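Local coordinates for putative sugar ABC transport system, substrate-binding protein (Bordetella parapertussis, PDB 5IX8) that probably binds a carbohydrate in the periplasm as the substrate-binding component of a sugar ABC transporter, at residues L16-T21 against V75-L80; Q142-P147 against D193-T198. All coordinates share one frame; numbering follows the deposited sequence.

Interaction 1 (L16-T21 against V75-L80)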
loop_
_atom_site.group_PDB
_atom_site.type_symbol
_atom_site.label_atom_id
_atom_site.label_comp_id
_atom_site.label_asym_id
_atom_site.label_seq_id
_atom_site.Cartn_x
_atom_site.Cartn_y
_atom_site.Cartn_z
ATOM N N LEU A 16 17.917 -5.512 19.140
ATOM C CA LEU A 16 17.515 -5.058 17.820
ATOM C C LEU A 16 16.486 -3.952 17.985
ATOM O O LEU A 16 15.396 -4.191 18.514
ATOM C CB LEU A 16 16.954 -6.223 16.998
ATOM C CG LEU A 16 16.899 -6.038 15.467
ATOM C CD1 LEU A 16 16.575 -7.358 14.800
ATOM C CD2 LEU A 16 15.908 -4.910 15.001
ATOM N N LYS A 17 16.831 -2.750 17.541
ATOM C CA LYS A 17 15.958 -1.580 17.654
ATOM C C LYS A 17 15.541 -1.095 16.276
ATOM O O LYS A 17 16.379 -0.970 15.369
ATOM C CB LYS A 17 16.666 -0.431 18.400
ATOM C CG LYS A 17 17.045 -0.777 19.835
ATOM C CD LYS A 17 18.119 0.209 20.393
ATOM C CE LYS A 17 17.606 1.594 20.600
ATOM N NZ LYS A 17 18.294 2.331 21.742
ATOM N N LEU A 18 14.254 -0.823 16.119
ATOM C CA LEU A 18 13.709 -0.289 14.876
ATOM C C LEU A 18 13.192 1.126 15.080
ATOM O O LEU A 18 12.559 1.423 16.103
ATOM C CB LEU A 18 12.534 -1.139 14.353
ATOM C CG LEU A 18 12.764 -2.629 14.128
ATOM C CD1 LEU A 18 11.423 -3.352 13.812
ATOM C CD2 LEU A 18 13.711 -2.791 13.008
ATOM N N GLY A 19 13.390 1.976 14.082
ATOM C CA GLY A 19 12.638 3.226 13.963
ATOM C C GLY A 19 11.816 3.139 12.695
ATOM O O GLY A 19 12.319 2.687 11.674
ATOM N N VAL A 20 10.557 3.587 12.765
ATOM C CA VAL A 20 9.593 3.453 11.669
ATOM C C VAL A 20 9.079 4.834 11.293
ATOM O O VAL A 20 8.604 5.573 12.162
ATOM C CB VAL A 20 8.398 2.565 12.071
ATOM C CG1 VAL A 20 7.374 2.448 10.908
ATOM C CG2 VAL A 20 8.862 1.201 12.578
ATOM N N THR A 21 9.135 5.175 10.002
ATOM C CA THR A 21 8.399 6.344 9.524
ATOM C C THR A 21 7.559 5.984 8.300
ATOM O O THR A 21 8.061 5.410 7.332
ATOM C CB THR A 21 9.337 7.527 9.224
ATOM O OG1 THR A 21 8.568 8.588 8.672
ATOM C CG2 THR A 21 10.472 7.154 8.267
ATOM N N VAL A 75 19.039 3.331 16.511
ATOM C CA VAL A 75 18.320 2.227 15.895
ATOM C C VAL A 75 19.276 1.395 15.037
ATOM O O VAL A 75 20.329 1.856 14.592
ATOM C CB VAL A 75 17.124 2.731 15.075
ATOM C CG1 VAL A 75 16.259 3.683 15.891
ATOM C CG2 VAL A 75 17.561 3.358 13.797
ATOM N N ASP A 76 18.910 0.139 14.833
ATOM C CA ASP A 76 19.655 -0.751 13.947
ATOM C C ASP A 76 19.104 -0.762 12.534
ATOM O O ASP A 76 19.877 -0.880 11.568
ATOM C CB ASP A 76 19.648 -2.170 14.525
ATOM C CG ASP A 76 20.290 -2.213 15.915
ATOM O OD1 ASP A 76 21.516 -2.040 15.977
ATOM O OD2 ASP A 76 19.599 -2.392 16.933
ATOM N N TYR A 77 17.795 -0.579 12.397
ATOM C CA TYR A 77 17.120 -0.486 11.112
ATOM C C TYR A 77 16.140 0.662 11.156
ATOM O O TYR A 77 15.428 0.849 12.149
ATOM C CB TYR A 77 16.343 -1.751 10.738
ATOM C CG TYR A 77 17.239 -2.944 10.633
ATOM C CD1 TYR A 77 17.564 -3.679 11.754
ATOM C CD2 TYR A 77 17.773 -3.340 9.407
ATOM C CE1 TYR A 77 18.419 -4.755 11.669
ATOM C CE2 TYR A 77 18.621 -4.435 9.318
ATOM C CZ TYR A 77 18.938 -5.133 10.454
ATOM O OH TYR A 77 19.802 -6.200 10.390
ATOM N N ALA A 78 16.086 1.401 10.063
ATOM C CA ALA A 78 15.000 2.333 9.800
ATOM C C ALA A 78 14.026 1.649 8.869
ATOM O O ALA A 78 14.451 0.991 7.926
ATOM C CB ALA A 78 15.551 3.600 9.135
ATOM N N VAL A 79 12.728 1.781 9.132
ATOM C CA VAL A 79 11.688 1.225 8.270
ATOM C C VAL A 79 10.948 2.398 7.644
ATOM O O VAL A 79 10.481 3.281 8.362
ATOM C CB VAL A 79 10.723 0.333 9.072
ATOM C CG1 VAL A 79 9.596 -0.213 8.173
ATOM C CG2 VAL A 79 11.491 -0.780 9.776
ATOM N N LEU A 80 10.854 2.419 6.313
ATOM C CA LEU A 80 10.465 3.611 5.574
ATOM C C LEU A 80 9.338 3.292 4.599
ATOM O O LEU A 80 9.495 2.424 3.736
ATOM C CB LEU A 80 11.671 4.168 4.802
ATOM C CG LEU A 80 11.353 5.277 3.805
ATOM C CD1 LEU A 80 10.767 6.500 4.555
ATOM C CD2 LEU A 80 12.639 5.608 2.995
#
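The flat groups here are the phenol ring of Tyr77 and the carboxylate of Asp76. The ring receives two leucine methyls obliquely on its CD1 side: Leu16 CD2 lies 3.8 Å from Tyr77 CD1, and Leu18 CD2 reaches the root of the side chain, 3.6 Å from Tyr77 CB. Leu16 gets there with CG anti to its backbone N (chi1 -161°), whereas Leu18 and Tyr77 both place CG anti to the carbonyl carbon. The phenol OH is hydrogen-bonded to Glu268 of helix 254-270. The Asp76 carboxylate turns OD2 to the backbone N-H of Lys17, which it takes on its anti lone pair (Lys17 N to Asp76 OD2 2.9 Å). Asp76 N returns a bond to Lys17 O at 2.8 Å, from above the carbonyl plane, and Tyr77 N adds a weak one to the same oxygen. Beyond this fork the bonds run nearly along the C=O axes: Gly19 N to Tyr77 O, Val79 N to Gly19 O at 2.7 Å, and Thr21 N to Val79 O. On the face of Tyr77, Val20 and Val79 stand side by side, Val20 CG2 4.1 Å from Val79 CB. Through the opposite face project Thr21 and Leu80, whose Thr21 CG2 and Leu80 CD1 meet at 3.8 Å; Thr21 OG1 bonds to Gln63 and Gln66 of helix 60-73. Val75 CG1 lies against the backbone of Gly19, 3.8 Å from Gly19 N. Helices thus flank both faces of neighbouring parallel strands, with strand 47-53 beyond strand 17-22 and strand 101-105 beyond strand 77-80. This is the 2-1-3 strand order of the Rossmann-like alpha/beta lobe of a periplasmic binding protein.

Interaction 2 (Q142-P147 against D193-T198); sequences QVIVVP and DLLMRT
Ile144 carries this contact, reaching from the strand to the last turn of the helix with all of its branches. With CG1 anti to the carbonyl carbon (chi1 -73°) and CD1 extended beyond it, the long arm ends on Leu195, Ile144 CD1 to Leu195 CD2 3.6 Å, the two side chains crossing at about a right angle. The short branch, anti to the backbone N, sets Ile144 CG2 3.7 Å from Leu194 CB. The Ile144 and Thr198 side chains slide past each other in opposite directions, Ile144 CG1 3.9 Å from Thr198 CB. Leu194, its CG anti to the carbonyl carbon, sends CD1 on to Val146 CG2 at 4.0 Å, while its CD2 rests over one face of the Arg197 guanidinium, toward the rim; Arg197 NH2 makes a salt bridge to Asp193 OD2, which lies in the guanidinium plane. Thr198 leaves the helix with chi1 at -34°, away from a staggered value; OG1 donates to Leu194 O at 2.7 Å, in the carbonyl plane, and CG2 is left facing Gln142 OE1 at 3.5 Å. No hydrogen bond joins the segments, and the meeting is almost wholly apolar. The C-terminal end of helix 184-197 thus packs on one face of strand 142-145, roughly antiparallel to it (151° between directions), Arg224 bonding to the carbonyls of Leu195 and Thr198. Val143 and Val145 point away to helix 154-168, and strands 172-173 and 201-205 flank strand 142-145.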
loop_
_atom_site.group_PDB
_atom_site.type_symbol
_atom_site.label_atom_id
_atom_site.label_comp_id
_atom_site.label_asym_id
_atom_site.label_seq_id
_atom_site.Cartn_x
_atom_site.Cartn_y
_atom_site.Cartn_z
ATOM N N GLN A 142 -17.484 2.295 -20.759
ATOM C CA GLN A 142 -16.570 3.370 -20.397
ATOM C C GLN A 142 -16.217 3.354 -18.918
ATOM O O GLN A 142 -17.078 3.158 -18.054
ATOM C CB GLN A 142 -17.151 4.727 -20.773
ATOM C CG GLN A 142 -17.277 4.896 -22.259
ATOM C CD GLN A 142 -17.822 6.263 -22.644
ATOM O OE1 GLN A 142 -17.655 7.239 -21.911
ATOM N NE2 GLN A 142 -18.482 6.338 -23.803
ATOM N N VAL A 143 -14.940 3.608 -18.644
ATOM C CA VAL A 143 -14.351 3.533 -17.317
ATOM C C VAL A 143 -13.668 4.868 -17.029
ATOM O O VAL A 143 -12.738 5.262 -17.750
ATOM C CB VAL A 143 -13.324 2.386 -17.223
ATOM C CG1 VAL A 143 -12.715 2.321 -15.802
ATOM C CG2 VAL A 143 -13.966 1.019 -17.639
ATOM N N ILE A 144 -14.116 5.559 -15.981
ATOM C CA ILE A 144 -13.412 6.743 -15.489
ATOM C C ILE A 144 -12.183 6.293 -14.717
ATOM O O ILE A 144 -12.286 5.428 -13.827
ATOM C CB ILE A 144 -14.329 7.572 -14.582
ATOM C CG1 ILE A 144 -15.389 8.309 -15.408
ATOM C CG2 ILE A 144 -13.488 8.542 -13.723
ATOM C CD1 ILE A 144 -16.659 8.700 -14.602
ATOM N N VAL A 145 -11.031 6.909 -15.009
ATOM C CA VAL A 145 -9.782 6.615 -14.311
ATOM C C VAL A 145 -9.420 7.806 -13.428
ATOM O O VAL A 145 -9.241 8.921 -13.928
ATOM C CB VAL A 145 -8.641 6.288 -15.286
ATOM C CG1 VAL A 145 -7.330 6.091 -14.502
ATOM C CG2 VAL A 145 -8.976 5.029 -16.153
ATOM N N VAL A 146 -9.338 7.573 -12.117
ATOM C CA VAL A 146 -8.899 8.560 -11.124
ATOM C C VAL A 146 -7.612 7.945 -10.586
ATOM O O VAL A 146 -7.683 7.072 -9.712
ATOM C CB VAL A 146 -9.947 8.782 -10.015
ATOM C CG1 VAL A 146 -9.426 9.727 -8.907
ATOM C CG2 VAL A 146 -11.231 9.360 -10.575
ATOM N N PRO A 147 -6.437 8.304 -11.117
ATOM C CA PRO A 147 -5.245 7.468 -10.954
ATOM C C PRO A 147 -4.454 7.714 -9.692
ATOM O O PRO A 147 -3.526 6.944 -9.411
ATOM C CB PRO A 147 -4.379 7.873 -12.153
ATOM C CG PRO A 147 -4.699 9.305 -12.341
ATOM C CD PRO A 147 -6.234 9.325 -12.159
ATOM N N ASP A 193 -16.227 15.741 -11.016
ATOM C CA ASP A 193 -15.876 16.368 -12.278
ATOM C C ASP A 193 -15.890 15.356 -13.427
ATOM O O ASP A 193 -16.483 15.607 -14.491
ATOM C CB ASP A 193 -14.495 16.989 -12.086
ATOM C CG ASP A 193 -13.982 17.663 -13.298
ATOM O OD1 ASP A 193 -14.475 18.759 -13.610
ATOM O OD2 ASP A 193 -13.046 17.111 -13.910
ATOM N N LEU A 194 -15.272 14.180 -13.220
ATOM C CA LEU A 194 -15.202 13.221 -14.325
ATOM C C LEU A 194 -16.545 12.559 -14.617
ATOM O O LEU A 194 -16.805 12.244 -15.789
ATOM C CB LEU A 194 -14.116 12.166 -14.073
ATOM C CG LEU A 194 -12.726 12.788 -14.285
ATOM C CD1 LEU A 194 -11.643 12.005 -13.489
ATOM C CD2 LEU A 194 -12.393 12.886 -15.785
ATOM N N LEU A 195 -17.436 12.402 -13.617
ATOM C CA LEU A 195 -18.778 11.876 -13.931
ATOM C C LEU A 195 -19.535 12.839 -14.827
ATOM O O LEU A 195 -20.256 12.421 -15.751
ATOM C CB LEU A 195 -19.591 11.620 -12.651
ATOM C CG LEU A 195 -19.186 10.400 -11.820
ATOM C CD1 LEU A 195 -19.804 10.531 -10.445
ATOM C CD2 LEU A 195 -19.627 9.125 -12.530
HETATM N N MSE A 196 -19.401 14.136 -14.560
HETATM C CA MSE A 196 -20.077 15.126 -15.386
HETATM C C MSE A 196 -19.514 15.085 -16.818
HETATM O O MSE A 196 -20.251 15.192 -17.802
HETATM C CB MSE A 196 -19.925 16.535 -14.787
HETATM C CG MSE A 196 -20.711 17.598 -15.560
HETATM SE SE MSE A 196 -20.620 19.259 -14.632
HETATM C CE MSE A 196 -20.525 18.501 -12.836
ATOM N N ARG A 197 -18.202 14.940 -16.926
ATOM C CA ARG A 197 -17.537 14.960 -18.229
ATOM C C ARG A 197 -17.650 13.646 -18.980
ATOM O O ARG A 197 -17.358 13.609 -20.189
ATOM C CB ARG A 197 -16.058 15.305 -18.034
ATOM C CG ARG A 197 -15.879 16.752 -17.547
ATOM C CD ARG A 197 -14.480 16.985 -16.886
ATOM N NE ARG A 197 -13.424 16.692 -17.849
ATOM C CZ ARG A 197 -12.157 16.452 -17.527
ATOM N NH1 ARG A 197 -11.309 16.140 -18.479
ATOM N NH2 ARG A 197 -11.741 16.508 -16.255
ATOM N N THR A 198 -18.031 12.566 -18.297
ATOM C CA THR A 198 -18.088 11.228 -18.889
ATOM C C THR A 198 -19.465 10.640 -18.603
ATOM O O THR A 198 -19.615 9.680 -17.843
ATOM C CB THR A 198 -16.964 10.354 -18.337
ATOM O OG1 THR A 198 -15.798 11.163 -18.082
ATOM C CG2 THR A 198 -16.584 9.280 -19.318
#

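From the N terminus, the chain lays down strand 17-22, runs through helix 28-43, strand 47-53 and helix 60-73, and interaction 1 closes that excursion by bringing strand 77-80 alongside the first strand. Interaction 2 opens only later, when strand 142-145 leads through helix 154-168 and strand 172-173 to helix 184-197, whose end folds back onto it. The two are in series, neither nesting nor crossing. They lie on opposite sides of the chain's centre, their centres about 41 Å apart, and do not touch. Interaction 1 ties strand to strand within one sheet; interaction 2 ties a helix to a strand of the other, so each belongs to a different lobe.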